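PDB 3JU7: putative PLP-dependent aminotransferase from Bacillus cereus ATCC 10987, which probably catalyses pyridoxal-phosphate-dependent amino-group transfer, as a member of the DegT/DnrJ/EryC1 aminotransferases. Local coordinates for residues 131-136 with 146-151; 158-163 with 173-178; 68-73 with 92-97. One frame throughout, in Å; residues are numbered along the deposited sequence.

Contact 1. Residues 131-136 with 146-151; sequences AIVVPY and EEYEEL
A chi1 of 170° at Val133 sets CG1 opposite the backbone N, and one of -72° at Tyr148 sets the ring opposite the carbonyl carbon; the two meet between strand and helix. The methyl comes in at the rim of the ring, close to its plane, with CG1 of Val133 3.9 Å from CE1 of Tyr148. Pro135 takes a face instead. Its CG stands 3.8 Å from the centroid of the Tyr148 ring, 18° off the normal, a CH-pi contact displaced toward the rim, while Pro135 CB reaches Tyr148 CZ at 3.6 Å. A rigid, puckered proline offers a compact hydrocarbon surface that suits a flat aromatic face. These residues belong to a beta-alpha-beta crossover: strand 130-133 leads through helix 146-153 into strand 159-161, and the buried side of the helix leans on the end of the first strand. One helical turn beyond the tyrosine, Leu151 extends the apolar seam, its CD1 4.2 Å from CG2 of Val133, so the two branches of this valine serve different partners. Beta-branched valine suits both the extended backbone and this double role. Met114 touches both Pro135 and Tyr148, and Leu151 also packs on Trp120 and Ile123 of helix 116-126.

Contact 2. Residues 158-163 with 173-178; sequences VVVDAA and MHYGQD
A type II beta turn from His174 to Gln177 carries Tyr175 at its second position and presents it to Val160 and Ala162. Gly176 occupies the third position with positive phi (100°), where a CB would press against the preceding carbonyl oxygen, and Gln177 N closes the turn on His174 O at 3.2 Å. With CG of Tyr175 anti to the backbone N (chi1 -175°), the phenol reaches across to segment 158-163. Val160 CG1 meets the rim of the ring near its plane, 4.2 Å from Tyr175 OH; Ala162 CB approaches obliquely, 4.1 Å from Tyr175 CE2, its single methyl fitting beside the broad ring. The buried hydroxyl is satisfied by Met143 O, so the tyrosine combines apolar packing with a fixed polar end. Between the two contacting residues, Asp161 faces elsewhere. Its OD1 accepts from Ala163 N at 2.9 Å, an Asx turn that steadies the carboxylate, and its OD2 bonds both Thr91 OG1 and the pyridine N1 of the pyridoxal phosphate-modified lysine at position 191. An aspartate paired with the pyridine nitrogen of the cofactor is characteristic of the active site of fold type I pyridoxal phosphate enzymes.

Contact 3. Residues 68-73 with 92-97; sequences AAIQLK and PLAAIW
No aromatic face or edge lies between Ile70 and Ala94, whose methyl groups make this contact; the one aromatic ring of 92-97, the indole of Trp97, extends to the far side. That indole is turned to the dimer interface, where it stacks with the ring of Phe231 of the second subunit and hydrogen-bonds through NE1 to Gly230 O of that subunit.

What joins the two helices inside the chain is a single large side chain set against small ones. Ile70 has CG1 beside its backbone N (chi1 -72°) and an extended second torsion (chi2 154°), which carries the CD1 tip over to helix 90-97. The other branch, CG2, stands opposite the backbone N, so that the touching is left to the end of the longer arm. There CD1 of Ile70 lies 4.1 Å from CB of Ala94 and 4.3 Å from N of Ala95, touching a methyl and the backbone beside it. Alanine suits both places because its short side chain lets the neighbouring helix come near: Ile70 CA and Ala95 CA are 6.9 Å apart. Isoleucine suits the facing position because its longer branch reaches the facing helix.

Helix 62-73 contributes more than this one residue, since Ala94 also packs on Leu66 and Met67. Elsewhere on the same helix Ala69 rests on Met182 and Ile184 of strand 182-186, so helix 62-73 lies between a sheet strand and helix 90-97.

Within each helix the backbone bonds to itself, as where Leu72 N meets Ala68 O at 2.9 Å and Trp97 N meets Leu93 O at 3.0 Å. The contact between the two segments rests on dispersion and burial, with methyl against methyl and backbone, and sets the spacing without directional bonds.

Overall arrangement
Along the chain the three contacts come in series, and none nests in or crosses another. Contact 3 comes first and closes the loop 74-91, which holds strand 80-84, joining helices 62-73 and 90-97. Contact 1 follows, closing the short non-helical link 137-145 between strand 130-133 and helix 146-153. Contact 2 closes 164-172, which includes strand 169-170. In space they adjoin: Val133 O lies 3.1 Å from Val159 N and Pro135 O 2.8 Å from Asp161 N, probable hydrogen bonds joining contacts 1 and 2 side by side. Ile132 and Val159 both pack on helix 62-73, so helices 62-73 and 146-153 and the turn 174-177 are tied to strands 130-133 and 159-161.

Contact 1. Residues 131-136 with 146-151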
loop_
_atom_site.group_PDB
_atom_site.type_symbol
_atom_site.label_atom_id
_atom_site.label_comp_id
_atom_site.label_asym_id
_atom_site.label_seq_id
_atom_site.Cartn_x
_atom_site.Cartn_y
_atom_site.Cartn_z
ATOM N N ALA A 131 -3.242 -10.169 -22.121
ATOM C CA ALA A 131 -3.980 -10.281 -20.881
ATOM C C ALA A 131 -4.698 -8.975 -20.581
ATOM O O ALA A 131 -5.774 -8.984 -19.971
ATOM C CB ALA A 131 -3.069 -10.631 -19.720
ATOM N N ILE A 132 -4.070 -7.869 -20.966
ATOM C CA ILE A 132 -4.575 -6.533 -20.635
ATOM C C ILE A 132 -3.844 -5.442 -21.419
ATOM O O ILE A 132 -2.727 -5.633 -21.896
ATOM C CB ILE A 132 -4.461 -6.284 -19.101
ATOM C CG1 ILE A 132 -5.391 -5.148 -18.642
ATOM C CG2 ILE A 132 -2.998 -6.160 -18.663
ATOM C CD1 ILE A 132 -5.705 -5.197 -17.168
ATOM N N VAL A 133 -4.510 -4.314 -21.571
ATOM C CA VAL A 133 -3.947 -3.139 -22.184
ATOM C C VAL A 133 -3.968 -2.018 -21.140
ATOM O O VAL A 133 -5.000 -1.763 -20.513
ATOM C CB VAL A 133 -4.764 -2.722 -23.447
ATOM C CG1 VAL A 133 -4.327 -1.364 -23.935
ATOM C CG2 VAL A 133 -4.658 -3.816 -24.560
ATOM N N VAL A 134 -2.835 -1.343 -20.973
ATOM C CA VAL A 134 -2.680 -0.342 -19.921
ATOM C C VAL A 134 -2.068 0.915 -20.540
ATOM O O VAL A 134 -0.847 1.096 -20.528
ATOM C CB VAL A 134 -1.810 -0.899 -18.770
ATOM C CG1 VAL A 134 -1.741 0.079 -17.566
ATOM C CG2 VAL A 134 -2.336 -2.267 -18.337
ATOM N N PRO A 135 -2.914 1.778 -21.108
ATOM C CA PRO A 135 -2.381 3.032 -21.630
ATOM C C PRO A 135 -2.101 4.014 -20.498
ATOM O O PRO A 135 -2.681 3.901 -19.388
ATOM C CB PRO A 135 -3.509 3.549 -22.539
ATOM C CG PRO A 135 -4.728 2.965 -21.969
ATOM C CD PRO A 135 -4.373 1.677 -21.308
ATOM N N TYR A 136 -1.191 4.945 -20.773
ATOM C CA TYR A 136 -0.901 6.060 -19.855
ATOM C C TYR A 136 -1.333 7.405 -20.453
ATOM O O TYR A 136 -0.967 7.733 -21.565
ATOM C CB TYR A 136 0.580 6.038 -19.557
ATOM C CG TYR A 136 1.149 7.269 -18.916
ATOM C CD1 TYR A 136 0.524 7.886 -17.856
ATOM C CD2 TYR A 136 2.366 7.779 -19.343
ATOM C CE1 TYR A 136 1.083 9.019 -17.262
ATOM C CE2 TYR A 136 2.923 8.907 -18.753
ATOM C CZ TYR A 136 2.285 9.529 -17.723
ATOM O OH TYR A 136 2.843 10.682 -17.162
ATOM N N GLU A 146 -12.221 6.841 -26.563
ATOM C CA GLU A 146 -13.139 6.186 -27.506
ATOM C C GLU A 146 -12.648 4.805 -27.982
ATOM O O GLU A 146 -13.380 3.859 -27.946
ATOM C CB GLU A 146 -13.375 7.075 -28.738
ATOM N N GLU A 147 -11.399 4.703 -28.410
ATOM C CA GLU A 147 -10.886 3.468 -28.979
ATOM C C GLU A 147 -10.649 2.432 -27.894
ATOM O O GLU A 147 -10.767 1.234 -28.139
ATOM C CB GLU A 147 -9.585 3.725 -29.763
ATOM C CG GLU A 147 -9.646 4.863 -30.843
ATOM C CD GLU A 147 -10.438 4.494 -32.100
ATOM O OE1 GLU A 147 -11.668 4.255 -31.992
ATOM O OE2 GLU A 147 -9.834 4.470 -33.205
ATOM N N TYR A 148 -10.330 2.895 -26.689
ATOM C CA TYR A 148 -10.114 2.001 -25.539
ATOM C C TYR A 148 -11.442 1.438 -25.059
ATOM O O TYR A 148 -11.542 0.264 -24.639
ATOM C CB TYR A 148 -9.346 2.727 -24.418
ATOM C CG TYR A 148 -7.884 2.938 -24.828
ATOM C CD1 TYR A 148 -6.997 1.861 -24.904
ATOM C CD2 TYR A 148 -7.411 4.187 -25.189
ATOM C CE1 TYR A 148 -5.664 2.047 -25.314
ATOM C CE2 TYR A 148 -6.081 4.379 -25.604
ATOM C CZ TYR A 148 -5.227 3.328 -25.661
ATOM O OH TYR A 148 -3.950 3.529 -26.097
ATOM N N GLU A 149 -12.471 2.270 -25.153
ATOM C CA GLU A 149 -13.810 1.828 -24.847
ATOM C C GLU A 149 -14.174 0.747 -25.866
ATOM O O GLU A 149 -14.845 -0.246 -25.525
ATOM C CB GLU A 149 -14.770 3.018 -24.891
ATOM C CG GLU A 149 -16.206 2.683 -24.624
ATOM C CD GLU A 149 -16.530 2.474 -23.152
ATOM O OE1 GLU A 149 -15.710 2.791 -22.267
ATOM O OE2 GLU A 149 -17.653 2.002 -22.881
ATOM N N GLU A 150 -13.664 0.897 -27.089
ATOM C CA GLU A 150 -13.974 -0.054 -28.136
ATOM C C GLU A 150 -13.369 -1.407 -27.831
ATOM O O GLU A 150 -14.026 -2.454 -28.041
ATOM C CB GLU A 150 -13.504 0.445 -29.517
ATOM C CG GLU A 150 -14.227 -0.209 -30.657
ATOM C CD GLU A 150 -15.745 0.044 -30.593
ATOM O OE1 GLU A 150 -16.155 1.218 -30.383
ATOM O OE2 GLU A 150 -16.518 -0.939 -30.725
ATOM N N LEU A 151 -12.127 -1.378 -27.333
ATOM C CA LEU A 151 -11.409 -2.586 -26.907
ATOM C C LEU A 151 -12.177 -3.289 -25.814
ATOM O O LEU A 151 -12.333 -4.517 -25.840
ATOM C CB LEU A 151 -9.977 -2.276 -26.434
ATOM C CG LEU A 151 -8.890 -2.021 -27.481
ATOM C CD1 LEU A 151 -7.532 -1.715 -26.804
ATOM C CD2 LEU A 151 -8.775 -3.219 -28.483
#

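Contact 2. Residues 158-163 with 173-178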
loop_
_atom_site.group_PDB
_atom_site.type_symbol
_atom_site.label_atom_id
_atom_site.label_comp_id
_atom_site.label_asym_id
_atom_site.label_seq_id
_atom_site.Cartn_x
_atom_site.Cartn_y
_atom_site.Cartn_z
ATOM N N VAL A 158 -9.031 -2.894 -20.401
ATOM C CA VAL A 158 -8.187 -1.708 -20.361
ATOM C C VAL A 158 -8.238 -1.063 -18.984
ATOM O O VAL A 158 -9.313 -0.852 -18.416
ATOM C CB VAL A 158 -8.677 -0.667 -21.343
ATOM C CG1 VAL A 158 -7.819 0.589 -21.214
ATOM C CG2 VAL A 158 -8.772 -1.271 -22.767
ATOM N N VAL A 159 -7.061 -0.803 -18.437
ATOM C CA VAL A 159 -6.914 -0.087 -17.204
ATOM C C VAL A 159 -5.995 1.057 -17.575
ATOM O O VAL A 159 -4.810 0.852 -17.991
ATOM C CB VAL A 159 -6.288 -0.936 -16.075
ATOM C CG1 VAL A 159 -5.845 -0.017 -14.944
ATOM C CG2 VAL A 159 -7.257 -2.035 -15.568
ATOM N N VAL A 160 -6.529 2.259 -17.406
ATOM C CA VAL A 160 -5.823 3.489 -17.814
ATOM C C VAL A 160 -5.061 4.077 -16.637
ATOM O O VAL A 160 -5.675 4.380 -15.590
ATOM C CB VAL A 160 -6.813 4.539 -18.329
ATOM C CG1 VAL A 160 -6.102 5.881 -18.596
ATOM C CG2 VAL A 160 -7.557 4.006 -19.570
ATOM N N ASP A 161 -3.733 4.158 -16.779
ATOM C CA ASP A 161 -2.886 4.905 -15.841
ATOM C C ASP A 161 -2.987 6.408 -16.140
ATOM O O ASP A 161 -2.393 6.919 -17.073
ATOM C CB ASP A 161 -1.430 4.433 -15.925
ATOM C CG ASP A 161 -0.522 5.082 -14.885
ATOM O OD1 ASP A 161 -0.858 6.161 -14.353
ATOM O OD2 ASP A 161 0.573 4.529 -14.622
ATOM N N ALA A 162 -3.753 7.098 -15.316
ATOM C CA ALA A 162 -3.927 8.531 -15.375
ATOM C C ALA A 162 -3.418 9.102 -14.051
ATOM O O ALA A 162 -4.013 10.018 -13.500
ATOM C CB ALA A 162 -5.425 8.868 -15.592
ATOM N N ALA A 163 -2.330 8.523 -13.540
ATOM C CA ALA A 163 -1.786 8.864 -12.214
ATOM C C ALA A 163 -1.719 10.355 -11.952
ATOM O O ALA A 163 -2.144 10.804 -10.902
ATOM C CB ALA A 163 -0.397 8.213 -11.990
HETATM N N MSE A 173 -16.166 18.186 -18.645
HETATM C CA MSE A 173 -16.234 16.785 -18.295
HETATM C C MSE A 173 -14.917 16.391 -17.667
HETATM O O MSE A 173 -13.855 16.815 -18.138
HETATM C CB MSE A 173 -16.535 15.950 -19.534
HETATM C CG MSE A 173 -15.954 14.548 -19.532
HETATM SE SE MSE A 173 -16.656 13.544 -21.011
HETATM C CE MSE A 173 -15.115 12.487 -21.422
ATOM N N HIS A 174 -14.990 15.576 -16.608
ATOM C CA HIS A 174 -13.794 15.093 -15.954
ATOM C C HIS A 174 -13.187 13.955 -16.778
ATOM O O HIS A 174 -13.902 13.122 -17.325
ATOM C CB HIS A 174 -14.076 14.639 -14.530
ATOM C CG HIS A 174 -12.838 14.285 -13.765
ATOM N ND1 HIS A 174 -12.375 12.996 -13.664
ATOM C CD2 HIS A 174 -11.954 15.055 -13.092
ATOM C CE1 HIS A 174 -11.262 12.985 -12.955
ATOM N NE2 HIS A 174 -10.986 14.225 -12.596
ATOM N N TYR A 175 -11.866 13.927 -16.848
ATOM C CA TYR A 175 -11.175 12.888 -17.571
ATOM C C TYR A 175 -11.568 11.508 -17.066
ATOM O O TYR A 175 -11.454 11.258 -15.864
ATOM C CB TYR A 175 -9.664 13.029 -17.420
ATOM C CG TYR A 175 -8.989 12.008 -18.275
ATOM C CD1 TYR A 175 -8.873 12.218 -19.635
ATOM C CD2 TYR A 175 -8.550 10.804 -17.756
ATOM C CE1 TYR A 175 -8.310 11.297 -20.453
ATOM C CE2 TYR A 175 -7.966 9.843 -18.594
ATOM C CZ TYR A 175 -7.862 10.110 -19.947
ATOM O OH TYR A 175 -7.304 9.214 -20.833
ATOM N N GLY A 176 -12.006 10.651 -17.997
ATOM C CA GLY A 176 -12.367 9.256 -17.744
ATOM C C GLY A 176 -13.861 8.959 -17.602
ATOM O O GLY A 176 -14.268 7.796 -17.461
ATOM N N GLN A 177 -14.669 10.012 -17.637
ATOM C CA GLN A 177 -16.111 9.914 -17.369
ATOM C C GLN A 177 -16.732 8.794 -18.195
ATOM O O GLN A 177 -16.470 8.701 -19.406
ATOM C CB GLN A 177 -16.782 11.252 -17.678
ATOM C CG GLN A 177 -18.331 11.303 -17.459
ATOM C CD GLN A 177 -18.694 11.236 -15.987
ATOM O OE1 GLN A 177 -18.275 12.100 -15.206
ATOM N NE2 GLN A 177 -19.424 10.184 -15.583
ATOM N N ASP A 178 -17.515 7.940 -17.534
ATOM C CA ASP A 178 -18.282 6.887 -18.181
ATOM C C ASP A 178 -17.432 5.795 -18.829
ATOM O O ASP A 178 -17.961 4.963 -19.529
ATOM C CB ASP A 178 -19.275 7.460 -19.226
ATOM C CG ASP A 178 -20.351 8.361 -18.597
ATOM O OD1 ASP A 178 -20.498 8.345 -17.367
ATOM O OD2 ASP A 178 -21.042 9.109 -19.332
#

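Contact 3. Residues 68-73 with 92-97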
loop_
_atom_site.group_PDB
_atom_site.type_symbol
_atom_site.label_atom_id
_atom_site.label_comp_id
_atom_site.label_asym_id
_atom_site.label_seq_id
_atom_site.Cartn_x
_atom_site.Cartn_y
_atom_site.Cartn_z
ATOM N N ALA A 68 -4.313 -3.762 -8.201
ATOM C CA ALA A 68 -5.632 -4.291 -7.916
ATOM C C ALA A 68 -6.420 -4.420 -9.230
ATOM O O ALA A 68 -6.984 -5.501 -9.548
ATOM C CB ALA A 68 -6.372 -3.364 -6.997
ATOM N N ALA A 69 -6.448 -3.309 -9.976
ATOM C CA ALA A 69 -7.216 -3.200 -11.221
ATOM C C ALA A 69 -6.768 -4.228 -12.283
ATOM O O ALA A 69 -7.593 -4.924 -12.849
ATOM C CB ALA A 69 -7.184 -1.767 -11.770
ATOM N N ILE A 70 -5.483 -4.339 -12.519
ATOM C CA ILE A 70 -4.949 -5.322 -13.481
ATOM C C ILE A 70 -5.264 -6.757 -13.047
ATOM O O ILE A 70 -5.730 -7.555 -13.851
ATOM C CB ILE A 70 -3.420 -5.139 -13.650
ATOM C CG1 ILE A 70 -3.138 -3.852 -14.436
ATOM C CG2 ILE A 70 -2.742 -6.373 -14.319
ATOM C CD1 ILE A 70 -1.799 -3.246 -14.150
ATOM N N GLN A 71 -5.012 -7.061 -11.768
ATOM C CA GLN A 71 -5.330 -8.379 -11.193
ATOM C C GLN A 71 -6.817 -8.711 -11.396
ATOM O O GLN A 71 -7.121 -9.783 -11.853
ATOM C CB GLN A 71 -4.966 -8.435 -9.698
ATOM C CG GLN A 71 -5.292 -9.773 -9.046
ATOM C CD GLN A 71 -4.552 -10.945 -9.685
ATOM O OE1 GLN A 71 -3.414 -10.811 -10.117
ATOM N NE2 GLN A 71 -5.213 -12.092 -9.756
ATOM N N LEU A 72 -7.738 -7.796 -11.090
ATOM C CA LEU A 72 -9.176 -8.055 -11.327
ATOM C C LEU A 72 -9.535 -8.253 -12.801
ATOM O O LEU A 72 -10.293 -9.133 -13.162
ATOM C CB LEU A 72 -10.041 -6.896 -10.784
ATOM C CG LEU A 72 -11.539 -6.970 -11.069
ATOM C CD1 LEU A 72 -12.124 -8.165 -10.327
ATOM C CD2 LEU A 72 -12.229 -5.661 -10.699
ATOM N N LYS A 73 -8.995 -7.395 -13.656
ATOM C CA LYS A 73 -9.480 -7.261 -15.014
ATOM C C LYS A 73 -8.688 -8.088 -16.031
ATOM O O LYS A 73 -9.159 -8.305 -17.122
ATOM C CB LYS A 73 -9.439 -5.783 -15.388
ATOM C CG LYS A 73 -10.579 -4.999 -14.741
ATOM C CD LYS A 73 -10.723 -3.591 -15.226
ATOM C CE LYS A 73 -11.011 -3.453 -16.731
ATOM N NZ LYS A 73 -12.414 -3.608 -17.135
ATOM N N PRO A 92 4.802 -0.648 -15.514
ATOM C CA PRO A 92 5.190 -2.052 -15.738
ATOM C C PRO A 92 5.366 -2.874 -14.434
ATOM O O PRO A 92 5.104 -4.087 -14.411
ATOM C CB PRO A 92 6.515 -1.944 -16.525
ATOM C CG PRO A 92 7.046 -0.529 -16.242
ATOM C CD PRO A 92 5.786 0.298 -16.044
ATOM N N LEU A 93 5.830 -2.239 -13.362
ATOM C CA LEU A 93 5.951 -2.949 -12.078
ATOM C C LEU A 93 4.615 -3.501 -11.636
ATOM O O LEU A 93 4.527 -4.646 -11.159
ATOM C CB LEU A 93 6.520 -2.043 -10.994
ATOM C CG LEU A 93 7.996 -1.685 -11.200
ATOM C CD1 LEU A 93 8.346 -0.580 -10.242
ATOM C CD2 LEU A 93 8.963 -2.925 -11.128
ATOM N N ALA A 94 3.567 -2.693 -11.795
ATOM C CA ALA A 94 2.234 -3.146 -11.416
ATOM C C ALA A 94 1.889 -4.444 -12.185
ATOM O O ALA A 94 1.364 -5.387 -11.581
ATOM C CB ALA A 94 1.227 -2.075 -11.657
ATOM N N ALA A 95 2.259 -4.518 -13.481
ATOM C CA ALA A 95 1.910 -5.671 -14.318
ATOM C C ALA A 95 2.685 -6.927 -13.883
ATOM O O ALA A 95 2.127 -8.038 -13.799
ATOM C CB ALA A 95 2.157 -5.384 -15.827
ATOM N N ILE A 96 3.969 -6.725 -13.625
ATOM C CA ILE A 96 4.872 -7.783 -13.237
ATOM C C ILE A 96 4.401 -8.407 -11.903
ATOM O O ILE A 96 4.461 -9.607 -11.752
ATOM C CB ILE A 96 6.336 -7.244 -13.093
ATOM C CG1 ILE A 96 6.878 -6.804 -14.437
ATOM C CG2 ILE A 96 7.227 -8.288 -12.507
ATOM C CD1 ILE A 96 8.232 -6.031 -14.374
ATOM N N TRP A 97 3.918 -7.590 -10.963
ATOM C CA TRP A 97 3.390 -8.109 -9.700
ATOM C C TRP A 97 2.102 -8.932 -9.922
ATOM O O TRP A 97 1.790 -9.819 -9.125
ATOM C CB TRP A 97 3.108 -6.979 -8.698
ATOM C CG TRP A 97 4.258 -6.533 -7.857
ATOM C CD1 TRP A 97 5.054 -5.443 -8.077
ATOM C CD2 TRP A 97 4.721 -7.118 -6.625
ATOM N NE1 TRP A 97 5.988 -5.326 -7.076
ATOM C CE2 TRP A 97 5.807 -6.336 -6.172
ATOM C CE3 TRP A 97 4.320 -8.207 -5.865
ATOM C CZ2 TRP A 97 6.511 -6.629 -5.005
ATOM C CZ3 TRP A 97 5.005 -8.485 -4.685
ATOM C CH2 TRP A 97 6.097 -7.707 -4.275
#